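Local atomic coordinates of Succinylglutamatedesuccinylase/aspartoacylase (Rhodobacter sphaeroides 2.4.1, PDB entry 3CDX), a protein that probably hydrolyses non-peptide amide bonds as a metal-dependent member of the succinylglutamate desuccinylase/aspartoacylase family, and binds a calcium ion. Residues A[150-162]-A[318-332]. Numbering follows the deposited sequence.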
ATOM      1  N   THR A 150     -11.619   1.429 -25.307  1.00 23.47           N
ATOM      2  CA  THR A 150     -11.166   2.797 -25.512  1.00 23.61           C
ATOM      3  C   THR A 150      -9.730   2.809 -24.998  1.00 24.21           C
ATOM      4  O   THR A 150      -9.239   1.772 -24.531  1.00 24.70           O
ATOM      5  CB  THR A 150     -11.971   3.843 -24.695  1.00 24.46           C
ATOM      6  OG1 THR A 150     -11.622   3.739 -23.298  1.00 23.79           O
ATOM      7  CG2 THR A 150     -13.480   3.677 -24.856  1.00 21.79           C
ATOM      8  N   ALA A 151      -9.067   3.968 -25.049  1.00 23.59           N
ATOM      9  CA  ALA A 151      -7.684   4.056 -24.548  1.00 24.11           C
ATOM     10  C   ALA A 151      -7.583   4.267 -23.033  1.00 24.36           C
ATOM     11  O   ALA A 151      -6.475   4.393 -22.503  1.00 24.31           O
ATOM     12  CB  ALA A 151      -6.911   5.116 -25.297  1.00 24.06           C
ATOM     13  N   GLY A 152      -8.740   4.293 -22.351  1.00 23.75           N
ATOM     14  CA  GLY A 152      -8.812   4.387 -20.894  1.00 24.35           C
ATOM     15  C   GLY A 152      -8.131   5.649 -20.386  1.00 24.92           C
ATOM     16  O   GLY A 152      -8.417   6.762 -20.870  1.00 25.47           O
ATOM     17  N   HIS A 153      -7.211   5.468 -19.439  1.00 24.30           N
ATOM     18  CA  HIS A 153      -6.348   6.539 -18.963  1.00 25.47           C
ATOM     19  C   HIS A 153      -5.041   6.740 -19.728  1.00 25.63           C
ATOM     20  O   HIS A 153      -4.318   7.692 -19.444  1.00 26.75           O
ATOM     21  CB  HIS A 153      -6.007   6.314 -17.484  1.00 25.13           C
ATOM     22  CG  HIS A 153      -7.190   6.429 -16.578  1.00 27.87           C
ATOM     23  ND1 HIS A 153      -8.103   5.407 -16.420  1.00 31.05           N
ATOM     24  CD2 HIS A 153      -7.629   7.447 -15.798  1.00 30.52           C
ATOM     25  CE1 HIS A 153      -9.049   5.788 -15.576  1.00 31.40           C
ATOM     26  NE2 HIS A 153      -8.766   7.009 -15.160  1.00 30.81           N
ATOM     27  N   SER A 154      -4.755   5.868 -20.691  1.00 26.06           N
ATOM     28  CA  SER A 154      -3.483   5.853 -21.431  1.00 27.51           C
ATOM     29  C   SER A 154      -3.338   6.903 -22.574  1.00 27.79           C
ATOM     30  O   SER A 154      -2.258   7.485 -22.788  1.00 27.96           O
ATOM     31  CB  SER A 154      -3.234   4.439 -21.998  1.00 27.57           C
ATOM     32  OG  SER A 154      -3.082   3.476 -20.959  1.00 29.02           O
ATOM     33  N   TYR A 155      -4.421   7.130 -23.289  1.00 27.35           N
ATOM     34  CA  TYR A 155      -4.433   7.958 -24.479  1.00 28.01           C
ATOM     35  C   TYR A 155      -5.843   8.464 -24.688  1.00 26.38           C
ATOM     36  O   TYR A 155      -6.765   8.060 -24.001  1.00 25.05           O
ATOM     37  CB  TYR A 155      -4.114   7.107 -25.736  1.00 30.56           C
ATOM     38  CG  TYR A 155      -2.775   6.504 -25.647  1.00 31.96           C
ATOM     39  CD1 TYR A 155      -1.657   7.319 -25.699  1.00 35.62           C
ATOM     40  CD2 TYR A 155      -2.615   5.137 -25.483  1.00 32.08           C
ATOM     41  CE1 TYR A 155      -0.393   6.811 -25.573  1.00 37.61           C
ATOM     42  CE2 TYR A 155      -1.348   4.588 -25.360  1.00 38.22           C
ATOM     43  CZ  TYR A 155      -0.228   5.449 -25.395  1.00 37.91           C
ATOM     44  OH  TYR A 155       1.063   4.975 -25.280  1.00 39.93           O
ATOM     45  N   ASP A 156      -5.994   9.359 -25.644  1.00 24.79           N
ATOM     46  CA  ASP A 156      -7.269   9.475 -26.289  1.00 24.70           C
ATOM     47  C   ASP A 156      -7.162   8.705 -27.598  1.00 24.47           C
ATOM     48  O   ASP A 156      -6.053   8.437 -28.104  1.00 24.99           O
ATOM     49  CB  ASP A 156      -7.669  10.930 -26.541  1.00 24.72           C
ATOM     50  CG  ASP A 156      -9.183  11.091 -26.701  1.00 24.39           C
ATOM     51  OD1 ASP A 156      -9.923  10.112 -26.427  1.00 26.35           O
ATOM     52  OD2 ASP A 156      -9.642  12.199 -27.089  1.00 25.91           O
ATOM     53  N   SER A 157      -8.305   8.342 -28.147  1.00 25.18           N
ATOM     54  CA  SER A 157      -8.326   7.686 -29.427  1.00 24.75           C
ATOM     55  C   SER A 157      -9.464   8.299 -30.225  1.00 25.76           C
ATOM     56  O   SER A 157     -10.491   8.701 -29.664  1.00 26.00           O
ATOM     57  CB  SER A 157      -8.475   6.168 -29.249  1.00 23.77           C
ATOM     58  OG  SER A 157      -9.719   5.850 -28.625  1.00 23.95           O
ATOM     59  N   THR A 158      -9.263   8.441 -31.531  1.00 25.38           N
ATOM     60  CA  THR A 158     -10.363   8.902 -32.366  1.00 25.71           C
ATOM     61  C   THR A 158     -11.348   7.752 -32.586  1.00 25.87           C
ATOM     62  O   THR A 158     -10.916   6.607 -32.820  1.00 25.86           O
ATOM     63  CB  THR A 158      -9.867   9.558 -33.694  1.00 24.48           C
ATOM     64  OG1 THR A 158     -10.984  10.146 -34.364  1.00 28.10           O
ATOM     65  CG2 THR A 158      -9.212   8.573 -34.588  1.00 23.80           C
ATOM     66  N   PRO A 159     -12.665   8.020 -32.430  1.00 26.10           N
ATOM     67  CA  PRO A 159     -13.608   6.894 -32.562  1.00 26.07           C
ATOM     68  C   PRO A 159     -13.459   6.048 -33.843  1.00 26.77           C
ATOM     69  O   PRO A 159     -13.548   6.551 -34.975  1.00 26.83           O
ATOM     70  CB  PRO A 159     -14.980   7.540 -32.441  1.00 26.45           C
ATOM     71  CG  PRO A 159     -14.701   8.932 -31.685  1.00 26.48           C
ATOM     72  CD  PRO A 159     -13.318   9.306 -32.079  1.00 25.84           C
ATOM     73  N   SER A 160     -13.330   4.749 -33.637  1.00 26.05           N
ATOM     74  CA  SER A 160     -12.884   3.835 -34.668  1.00 26.62           C
ATOM     75  C   SER A 160     -13.178   2.408 -34.257  1.00 26.81           C
ATOM     76  O   SER A 160     -13.383   2.130 -33.045  1.00 26.28           O
ATOM     77  CB  SER A 160     -11.370   3.990 -34.828  1.00 26.71           C
ATOM     78  OG  SER A 160     -10.731   3.965 -33.549  1.00 29.81           O
ATOM     79  N   THR A 161     -13.194   1.512 -35.254  1.00 26.36           N
ATOM     80  CA  THR A 161     -13.183   0.070 -35.031  1.00 26.37           C
ATOM     81  C   THR A 161     -11.777  -0.348 -35.367  1.00 27.15           C
ATOM     82  O   THR A 161     -11.003   0.431 -35.935  1.00 27.03           O
ATOM     83  CB  THR A 161     -14.176  -0.739 -35.940  1.00 26.61           C
ATOM     84  OG1 THR A 161     -13.999  -0.355 -37.312  1.00 28.77           O
ATOM     85  CG2 THR A 161     -15.600  -0.470 -35.573  1.00 25.67           C
ATOM     86  N   ASN A 162     -11.439  -1.581 -35.024  1.00 27.56           N
ATOM     87  CA  ASN A 162     -10.124  -2.121 -35.372  1.00 28.58           C
ATOM     88  C   ASN A 162     -10.200  -3.619 -35.573  1.00 29.02           C
ATOM     89  O   ASN A 162     -11.176  -4.261 -35.187  1.00 28.18           O
ATOM     90  CB  ASN A 162      -9.055  -1.766 -34.339  1.00 27.97           C
ATOM     91  CG  ASN A 162      -9.433  -2.227 -32.947  1.00 28.72           C
ATOM     92  OD1 ASN A 162      -9.369  -3.406 -32.636  1.00 31.87           O
ATOM     93  ND2 ASN A 162      -9.829  -1.302 -32.122  1.00 26.63           N
ATOM     94  N   VAL A 318      -3.748  11.283 -36.703  1.00 30.03           N
ATOM     95  CA  VAL A 318      -3.498  10.806 -35.344  1.00 29.80           C
ATOM     96  C   VAL A 318      -4.637   9.874 -34.924  1.00 29.37           C
ATOM     97  O   VAL A 318      -5.808  10.246 -34.939  1.00 29.80           O
ATOM     98  CB  VAL A 318      -3.249  11.968 -34.313  1.00 30.32           C
ATOM     99  CG1 VAL A 318      -2.944  11.423 -32.914  1.00 26.79           C
ATOM    100  CG2 VAL A 318      -2.058  12.831 -34.782  1.00 28.89           C
ATOM    101  N   TRP A 319      -4.279   8.642 -34.582  1.00 29.17           N
ATOM    102  CA  TRP A 319      -5.271   7.660 -34.143  1.00 28.54           C
ATOM    103  C   TRP A 319      -5.387   7.626 -32.608  1.00 28.28           C
ATOM    104  O   TRP A 319      -6.511   7.721 -32.077  1.00 25.80           O
ATOM    105  CB  TRP A 319      -4.925   6.276 -34.671  1.00 29.32           C
ATOM    106  CG  TRP A 319      -5.898   5.201 -34.258  1.00 28.60           C
ATOM    107  CD1 TRP A 319      -7.257   5.319 -34.095  1.00 31.10           C
ATOM    108  CD2 TRP A 319      -5.576   3.858 -33.934  1.00 31.13           C
ATOM    109  NE1 TRP A 319      -7.797   4.116 -33.720  1.00 29.62           N
ATOM    110  CE2 TRP A 319      -6.778   3.208 -33.590  1.00 29.49           C
ATOM    111  CE3 TRP A 319      -4.381   3.130 -33.905  1.00 32.60           C
ATOM    112  CZ2 TRP A 319      -6.822   1.862 -33.249  1.00 32.04           C
ATOM    113  CZ3 TRP A 319      -4.427   1.781 -33.535  1.00 32.91           C
ATOM    114  CH2 TRP A 319      -5.641   1.168 -33.214  1.00 30.77           C
ATOM    115  N   PHE A 320      -4.224   7.434 -31.952  1.00 27.39           N
ATOM    116  CA  PHE A 320      -4.018   7.587 -30.502  1.00 28.14           C
ATOM    117  C   PHE A 320      -3.176   8.812 -30.235  1.00 27.22           C
ATOM    118  O   PHE A 320      -2.119   8.996 -30.848  1.00 27.13           O
ATOM    119  CB  PHE A 320      -3.285   6.385 -29.883  1.00 28.33           C
ATOM    120  CG  PHE A 320      -4.160   5.198 -29.596  1.00 32.41           C
ATOM    121  CD1 PHE A 320      -5.226   4.874 -30.414  1.00 35.02           C
ATOM    122  CD2 PHE A 320      -3.898   4.372 -28.479  1.00 36.71           C
ATOM    123  CE1 PHE A 320      -6.052   3.760 -30.125  1.00 36.15           C
ATOM    124  CE2 PHE A 320      -4.730   3.265 -28.186  1.00 36.48           C
ATOM    125  CZ  PHE A 320      -5.792   2.963 -29.025  1.00 32.61           C
ATOM    126  N   GLY A 321      -3.623   9.619 -29.278  1.00 27.49           N
ATOM    127  CA  GLY A 321      -2.911  10.829 -28.878  1.00 28.18           C
ATOM    128  C   GLY A 321      -2.588  10.789 -27.408  1.00 28.99           C
ATOM    129  O   GLY A 321      -3.307  10.129 -26.627  1.00 30.21           O
ATOM    130  N   ALA A 322      -1.531  11.503 -27.041  1.00 28.74           N
ATOM    131  CA  ALA A 322      -1.028  11.570 -25.661  1.00 29.59           C
ATOM    132  C   ALA A 322      -2.156  11.625 -24.611  1.00 28.75           C
ATOM    133  O   ALA A 322      -3.118  12.374 -24.770  1.00 29.09           O
ATOM    134  CB  ALA A 322      -0.115  12.757 -25.504  1.00 29.39           C
ATOM    135  N   GLY A 323      -2.022  10.813 -23.563  1.00 28.54           N
ATOM    136  CA  GLY A 323      -2.967  10.773 -22.436  1.00 27.22           C
ATOM    137  C   GLY A 323      -2.457  11.639 -21.301  1.00 27.87           C
ATOM    138  O   GLY A 323      -2.701  12.860 -21.305  1.00 28.99           O
ATOM    139  N   PRO A 324      -1.749  11.030 -20.323  1.00 27.84           N
ATOM    140  CA  PRO A 324      -1.145  11.769 -19.179  1.00 27.90           C
ATOM    141  C   PRO A 324      -0.218  12.891 -19.637  1.00 27.64           C
ATOM    142  O   PRO A 324       0.537  12.705 -20.585  1.00 26.38           O
ATOM    143  CB  PRO A 324      -0.283  10.720 -18.444  1.00 27.63           C
ATOM    144  CG  PRO A 324      -0.588   9.420 -19.043  1.00 28.82           C
ATOM    145  CD  PRO A 324      -1.460   9.575 -20.281  1.00 27.74           C
ATOM    146  N   GLY A 325      -0.258  14.034 -18.952  1.00 27.19           N
ATOM    147  CA  GLY A 325       0.769  15.052 -19.155  1.00 26.70           C
ATOM    148  C   GLY A 325       2.169  14.528 -18.891  1.00 27.91           C
ATOM    149  O   GLY A 325       3.081  14.694 -19.715  1.00 28.16           O
ATOM    150  N   ARG A 326       2.376  13.912 -17.733  1.00 27.42           N
ATOM    151  CA  ARG A 326       3.687  13.409 -17.430  1.00 28.02           C
ATOM    152  C   ARG A 326       3.847  12.033 -18.086  1.00 28.32           C
ATOM    153  O   ARG A 326       3.149  11.086 -17.731  1.00 28.13           O
ATOM    154  CB  ARG A 326       3.917  13.386 -15.919  1.00 26.99           C
ATOM    155  CG  ARG A 326       5.299  12.802 -15.510  1.00 30.15           C
ATOM    156  CD  ARG A 326       5.585  13.126 -14.047  1.00 30.78           C
ATOM    157  NE  ARG A 326       6.782  12.494 -13.510  1.00 35.76           N
ATOM    158  CZ  ARG A 326       8.035  12.877 -13.780  1.00 40.31           C
ATOM    159  NH1 ARG A 326       8.282  13.888 -14.633  1.00 39.06           N
ATOM    160  NH2 ARG A 326       9.055  12.241 -13.203  1.00 39.57           N
ATOM    161  N   VAL A 327       4.739  11.937 -19.074  1.00 27.99           N
ATOM    162  CA  VAL A 327       4.931  10.691 -19.811  1.00 28.24           C
ATOM    163  C   VAL A 327       6.190  10.009 -19.307  1.00 29.03           C
ATOM    164  O   VAL A 327       7.082  10.666 -18.786  1.00 30.16           O
ATOM    165  CB  VAL A 327       5.064  10.914 -21.369  1.00 28.75           C
ATOM    166  CG1 VAL A 327       3.730  11.484 -21.978  1.00 28.59           C
ATOM    167  CG2 VAL A 327       6.259  11.816 -21.696  1.00 26.48           C
ATOM    168  N   THR A 328       6.252   8.691 -19.469  1.00 29.48           N
ATOM    169  CA  THR A 328       7.387   7.925 -19.024  1.00 29.90           C
ATOM    170  C   THR A 328       8.200   7.525 -20.254  1.00 29.62           C
ATOM    171  O   THR A 328       7.622   7.168 -21.275  1.00 29.81           O
ATOM    172  CB  THR A 328       6.937   6.681 -18.207  1.00 30.53           C
ATOM    173  OG1 THR A 328       6.154   7.104 -17.091  1.00 31.24           O
ATOM    174  CG2 THR A 328       8.143   5.915 -17.637  1.00 29.96           C
ATOM    175  N   ARG A 329       9.531   7.602 -20.150  1.00 29.43           N
ATOM    176  CA  ARG A 329      10.447   7.023 -21.156  1.00 30.02           C
ATOM    177  C   ARG A 329       9.909   5.681 -21.656  1.00 30.39           C
ATOM    178  O   ARG A 329       9.556   4.817 -20.848  1.00 30.39           O
ATOM    179  CB  ARG A 329      11.847   6.796 -20.548  1.00 30.00           C
ATOM    180  CG  ARG A 329      12.851   6.136 -21.516  1.00 28.95           C
ATOM    181  CD  ARG A 329      14.159   5.757 -20.810  1.00 30.51           C
ATOM    182  NE  ARG A 329      15.106   5.096 -21.720  1.00 32.03           N
ATOM    183  CZ  ARG A 329      16.429   5.049 -21.542  1.00 32.06           C
ATOM    184  NH1 ARG A 329      17.018   5.648 -20.504  1.00 30.98           N
ATOM    185  NH2 ARG A 329      17.172   4.424 -22.435  1.00 31.59           N
ATOM    186  N   GLY A 330       9.845   5.509 -22.969  1.00 30.99           N
ATOM    187  CA  GLY A 330       9.242   4.308 -23.542  1.00 31.82           C
ATOM    188  C   GLY A 330       7.748   4.302 -23.867  1.00 32.39           C
ATOM    189  O   GLY A 330       7.265   3.334 -24.422  1.00 32.76           O
ATOM    190  N   ASP A 331       6.999   5.352 -23.507  1.00 33.75           N
ATOM    191  CA  ASP A 331       5.563   5.452 -23.837  1.00 32.77           C
ATOM    192  C   ASP A 331       5.465   5.974 -25.244  1.00 32.51           C
ATOM    193  O   ASP A 331       6.299   6.771 -25.683  1.00 31.11           O
ATOM    194  CB  ASP A 331       4.833   6.489 -22.960  1.00 33.46           C
ATOM    195  CG  ASP A 331       4.653   6.055 -21.492  1.00 35.26           C
ATOM    196  OD1 ASP A 331       4.801   4.860 -21.148  1.00 36.78           O
ATOM    197  OD2 ASP A 331       4.341   6.947 -20.672  1.00 36.95           O
ATOM    198  N   ALA A 332       4.419   5.577 -25.956  1.00 32.65           N
ATOM    199  CA  ALA A 332       4.106   6.262 -27.213  1.00 32.10           C
ATOM    200  C   ALA A 332       3.298   7.510 -26.849  1.00 31.51           C
ATOM    201  O   ALA A 332       2.449   7.461 -25.951  1.00 31.58           O
ATOM    202  CB  ALA A 332       3.311   5.348 -28.133  1.00 32.31           C
TER
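Tyr155 and Phe320 form the tightly packed part of this contact, their rings meeting obliquely with planes at 50° and CD2 of Tyr155 3.3 Å from CD2 of Phe320. Turned beside its own backbone N (chi1 -61°), the tyrosine ring brings its edge to Gly321 O, and Tyr155 OH donates to Ala332 O at 2.9 Å. Replacing Tyr155 by alanine removes the ring, and is likely to leave Ala332 O without this donor and a gap beside Phe320. Farther along, Ser157 CB lies 3.5 Å from Phe320 CE1. Trp319 NE1 donates in its ring plane to Ser160 OG (2.9 Å, N-H...O 166°), a bond that, with Phe320 CE1 over one indole face, is likely to restrict its rotation. Ser160 OG also bonds Thr158 O and Glu214 O. Backbone bonds tie Asp156 to Gly321 in both directions, and Thr158 N to Trp319 O.

Beyond Gly321 the regular pairing stops; Ser154 O meets only Gly323 CA and Pro324 CD, beside partly exposed His153, and neighbouring subunits pack on this end. The short antiparallel strand pair joins the catalytic domain to the C-terminal beta region, where strand 316-322 also pairs with strand 332-339, Trp319 and Phe320 facing Val335 in a classic beta bulge.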